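Local coordinates for protein exocyst complex component EXO70 (Saccharomyces cerevisiae, PDB 2B1E) that serves as a subunit of the exocyst complex, which tethers secretory vesicles to sites of exocytosis, and plays a role in assembling that complex, at residues A[308-313]-A[381-386]. Residues are numbered along the deposited sequence; the frame is centred on the assembly and turned at random.
Sequences GVTEAT and VNLERK
Leu-383 on helix 364-391 sets its two methyl groups against the N-terminal end of helix 311-323, where Thr-310 sits at the N-cap position. The setting is the elongated rod of packed helices, without strands, that characterises Exo70. Backbone proximity alone does not make the contact, since the closest CA atoms, those of Ala-312 and Leu-383, lie 8.4 Å apart; the leucine side chain spans the distance. The fork of its side chain divides between the two threonines. CD1 reaches Thr-313 OG1 at 3.4 Å, the two side chains crossing at roughly a right angle. CD2 comes alongside Thr-310, 3.8 Å from its OG1, and these two side chains run past each other in opposite senses. The same CD2 lies 4.4 Å from Ala-312 CB, an apolar touch on the first turn. No hydrogen bond links the segments, and their mutual burial totals 135 Å², so this is a small, mainly van der Waals junction.

The polar atoms facing Leu-383 are occupied within the fold. Thr-313 OG1 hydrogen-bonds to Asn-420 ND2 on helix 410-429, whose Phe-416 and Asn-420 also touch Thr-310. Lys-296 of helix 268-299 meets Ala-312, and Lys-386 NZ hydrogen-bonds to the carbonyl O of Ile-300, just past the end of that helix. Thr-310 OG1 is turned between its backbone N and carbonyl carbon (chi1 69°), which brings it over the start of the helix. There it accepts two weak capping bonds: Thr-313 N approaches nearly straight at 3.3 Å, with an N-H...O angle of 162°. The bond from Ala-312 N, equally long, is strongly bent at 120°.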
ATOM      1  N   GLY A 308      -4.830 -32.828   7.417  1.00 17.03           N
ATOM      2  CA  GLY A 308      -3.776 -32.088   6.748  1.00 17.40           C
ATOM      3  C   GLY A 308      -4.070 -30.627   6.473  1.00 17.40           C
ATOM      4  O   GLY A 308      -5.020 -30.050   7.018  1.00 13.04           O
ATOM      5  N   VAL A 309      -3.244 -30.037   5.613  1.00 18.24           N
ATOM      6  CA  VAL A 309      -3.368 -28.635   5.230  1.00 20.40           C
ATOM      7  C   VAL A 309      -4.711 -28.388   4.541  1.00 21.34           C
ATOM      8  O   VAL A 309      -5.138 -29.185   3.702  1.00 20.10           O
ATOM      9  CB  VAL A 309      -2.230 -28.223   4.259  1.00 22.51           C
ATOM     10  CG1 VAL A 309      -2.335 -26.740   3.930  1.00 23.06           C
ATOM     11  CG2 VAL A 309      -0.878 -28.523   4.881  1.00 22.43           C
ATOM     12  N   THR A 310      -5.379 -27.293   4.897  1.00 20.20           N
ATOM     13  CA  THR A 310      -6.665 -26.973   4.284  1.00 21.63           C
ATOM     14  C   THR A 310      -6.507 -25.869   3.250  1.00 23.12           C
ATOM     15  O   THR A 310      -5.484 -25.177   3.207  1.00 21.11           O
ATOM     16  CB  THR A 310      -7.699 -26.471   5.310  1.00 21.77           C
ATOM     17  OG1 THR A 310      -7.293 -25.184   5.788  1.00 20.81           O
ATOM     18  CG2 THR A 310      -7.821 -27.438   6.485  1.00 16.84           C
ATOM     19  N   GLU A 311      -7.536 -25.692   2.430  1.00 24.07           N
ATOM     20  CA  GLU A 311      -7.507 -24.659   1.411  1.00 25.05           C
ATOM     21  C   GLU A 311      -7.527 -23.283   2.060  1.00 23.44           C
ATOM     22  O   GLU A 311      -7.029 -22.318   1.488  1.00 23.31           O
ATOM     23  CB  GLU A 311      -8.687 -24.838   0.453  1.00 30.16           C
ATOM     24  CG  GLU A 311      -8.671 -26.205  -0.241  1.00 35.89           C
ATOM     25  CD  GLU A 311      -9.752 -26.362  -1.302  1.00 39.81           C
ATOM     26  OE1 GLU A 311     -10.954 -26.281  -0.954  1.00 41.87           O
ATOM     27  OE2 GLU A 311      -9.391 -26.572  -2.484  1.00 41.39           O
ATOM     28  N   ALA A 312      -8.093 -23.188   3.261  1.00 21.98           N
ATOM     29  CA  ALA A 312      -8.138 -21.911   3.967  1.00 20.93           C
ATOM     30  C   ALA A 312      -6.695 -21.476   4.185  1.00 19.61           C
ATOM     31  O   ALA A 312      -6.330 -20.332   3.935  1.00 21.45           O
ATOM     32  CB  ALA A 312      -8.851 -22.063   5.316  1.00 21.04           C
ATOM     33  N   THR A 313      -5.873 -22.414   4.631  1.00 19.77           N
ATOM     34  CA  THR A 313      -4.467 -22.143   4.892  1.00 19.97           C
ATOM     35  C   THR A 313      -3.729 -21.815   3.596  1.00 21.45           C
ATOM     36  O   THR A 313      -3.014 -20.816   3.521  1.00 22.11           O
ATOM     37  CB  THR A 313      -3.817 -23.353   5.602  1.00 18.74           C
ATOM     38  OG1 THR A 313      -4.449 -23.532   6.877  1.00 13.17           O
ATOM     39  CG2 THR A 313      -2.325 -23.137   5.808  1.00 18.33           C
ATOM     40  N   VAL A 381      -6.595 -20.108  15.157  1.00 18.79           N
ATOM     41  CA  VAL A 381      -7.733 -20.171  16.072  1.00 18.66           C
ATOM     42  C   VAL A 381      -9.049 -20.503  15.361  1.00 18.79           C
ATOM     43  O   VAL A 381      -9.850 -21.283  15.869  1.00 18.46           O
ATOM     44  CB  VAL A 381      -7.894 -18.845  16.873  1.00 21.30           C
ATOM     45  CG1 VAL A 381      -8.323 -17.720  15.954  1.00 21.59           C
ATOM     46  CG2 VAL A 381      -8.905 -19.031  17.995  1.00 21.81           C
ATOM     47  N   ASN A 382      -9.281 -19.919  14.190  1.00 17.16           N
ATOM     48  CA  ASN A 382     -10.511 -20.207  13.452  1.00 17.17           C
ATOM     49  C   ASN A 382     -10.536 -21.643  12.931  1.00 15.75           C
ATOM     50  O   ASN A 382     -11.591 -22.277  12.892  1.00 14.18           O
ATOM     51  CB  ASN A 382     -10.692 -19.199  12.329  1.00 17.23           C
ATOM     52  CG  ASN A 382     -11.331 -17.924  12.825  1.00 22.27           C
ATOM     53  OD1 ASN A 382     -12.557 -17.829  12.901  1.00 21.57           O
ATOM     54  ND2 ASN A 382     -10.507 -16.948  13.201  1.00 19.93           N
ATOM     55  N   LEU A 383      -9.381 -22.164  12.534  1.00 14.63           N
ATOM     56  CA  LEU A 383      -9.342 -23.555  12.109  1.00 13.53           C
ATOM     57  C   LEU A 383      -9.623 -24.403  13.350  1.00 11.54           C
ATOM     58  O   LEU A 383     -10.263 -25.448  13.261  1.00 12.17           O
ATOM     59  CB  LEU A 383      -7.976 -23.934  11.545  1.00 15.08           C
ATOM     60  CG  LEU A 383      -7.682 -23.531  10.103  1.00 14.55           C
ATOM     61  CD1 LEU A 383      -6.262 -23.920   9.747  1.00 15.32           C
ATOM     62  CD2 LEU A 383      -8.689 -24.199   9.164  1.00 17.04           C
ATOM     63  N   GLU A 384      -9.140 -23.955  14.509  1.00 11.29           N
ATOM     64  CA  GLU A 384      -9.366 -24.697  15.751  1.00 10.99           C
ATOM     65  C   GLU A 384     -10.844 -24.672  16.121  1.00 13.30           C
ATOM     66  O   GLU A 384     -11.424 -25.703  16.489  1.00 12.98           O
ATOM     67  CB  GLU A 384      -8.576 -24.111  16.931  1.00 11.46           C
ATOM     68  CG  GLU A 384      -8.448 -25.133  18.061  1.00 12.56           C
ATOM     69  CD  GLU A 384      -8.190 -24.536  19.435  1.00 14.27           C
ATOM     70  OE1 GLU A 384      -7.417 -23.555  19.558  1.00 16.99           O
ATOM     71  OE2 GLU A 384      -8.764 -25.073  20.402  1.00 12.63           O
ATOM     72  N   ARG A 385     -11.439 -23.484  16.058  1.00 14.80           N
ATOM     73  CA  ARG A 385     -12.852 -23.322  16.371  1.00 18.25           C
ATOM     74  C   ARG A 385     -13.694 -24.256  15.503  1.00 16.94           C
ATOM     75  O   ARG A 385     -14.571 -24.961  16.002  1.00 17.63           O
ATOM     76  CB  ARG A 385     -13.286 -21.868  16.146  1.00 20.34           C
ATOM     77  CG  ARG A 385     -14.785 -21.645  16.306  1.00 26.49           C
ATOM     78  CD  ARG A 385     -15.163 -20.173  16.253  1.00 27.16           C
ATOM     79  NE  ARG A 385     -14.718 -19.439  17.438  1.00 31.02           N
ATOM     80  CZ  ARG A 385     -13.555 -18.798  17.545  1.00 32.64           C
ATOM     81  NH1 ARG A 385     -12.696 -18.787  16.533  1.00 33.36           N
ATOM     82  NH2 ARG A 385     -13.248 -18.167  18.671  1.00 33.16           N
ATOM     83  N   LYS A 386     -13.418 -24.267  14.207  1.00 16.15           N
ATOM     84  CA  LYS A 386     -14.152 -25.125  13.293  1.00 15.83           C
ATOM     85  C   LYS A 386     -13.945 -26.598  13.623  1.00 13.63           C
ATOM     86  O   LYS A 386     -14.879 -27.392  13.569  1.00 15.09           O
ATOM     87  CB  LYS A 386     -13.726 -24.869  11.854  1.00 18.34           C
ATOM     88  CG  LYS A 386     -14.428 -25.802  10.882  1.00 21.69           C
ATOM     89  CD  LYS A 386     -13.948 -25.624   9.483  1.00 26.70           C
ATOM     90  CE  LYS A 386     -12.591 -26.249   9.255  1.00 26.69           C
ATOM     91  NZ  LYS A 386     -12.236 -26.110   7.820  1.00 30.04           N
TER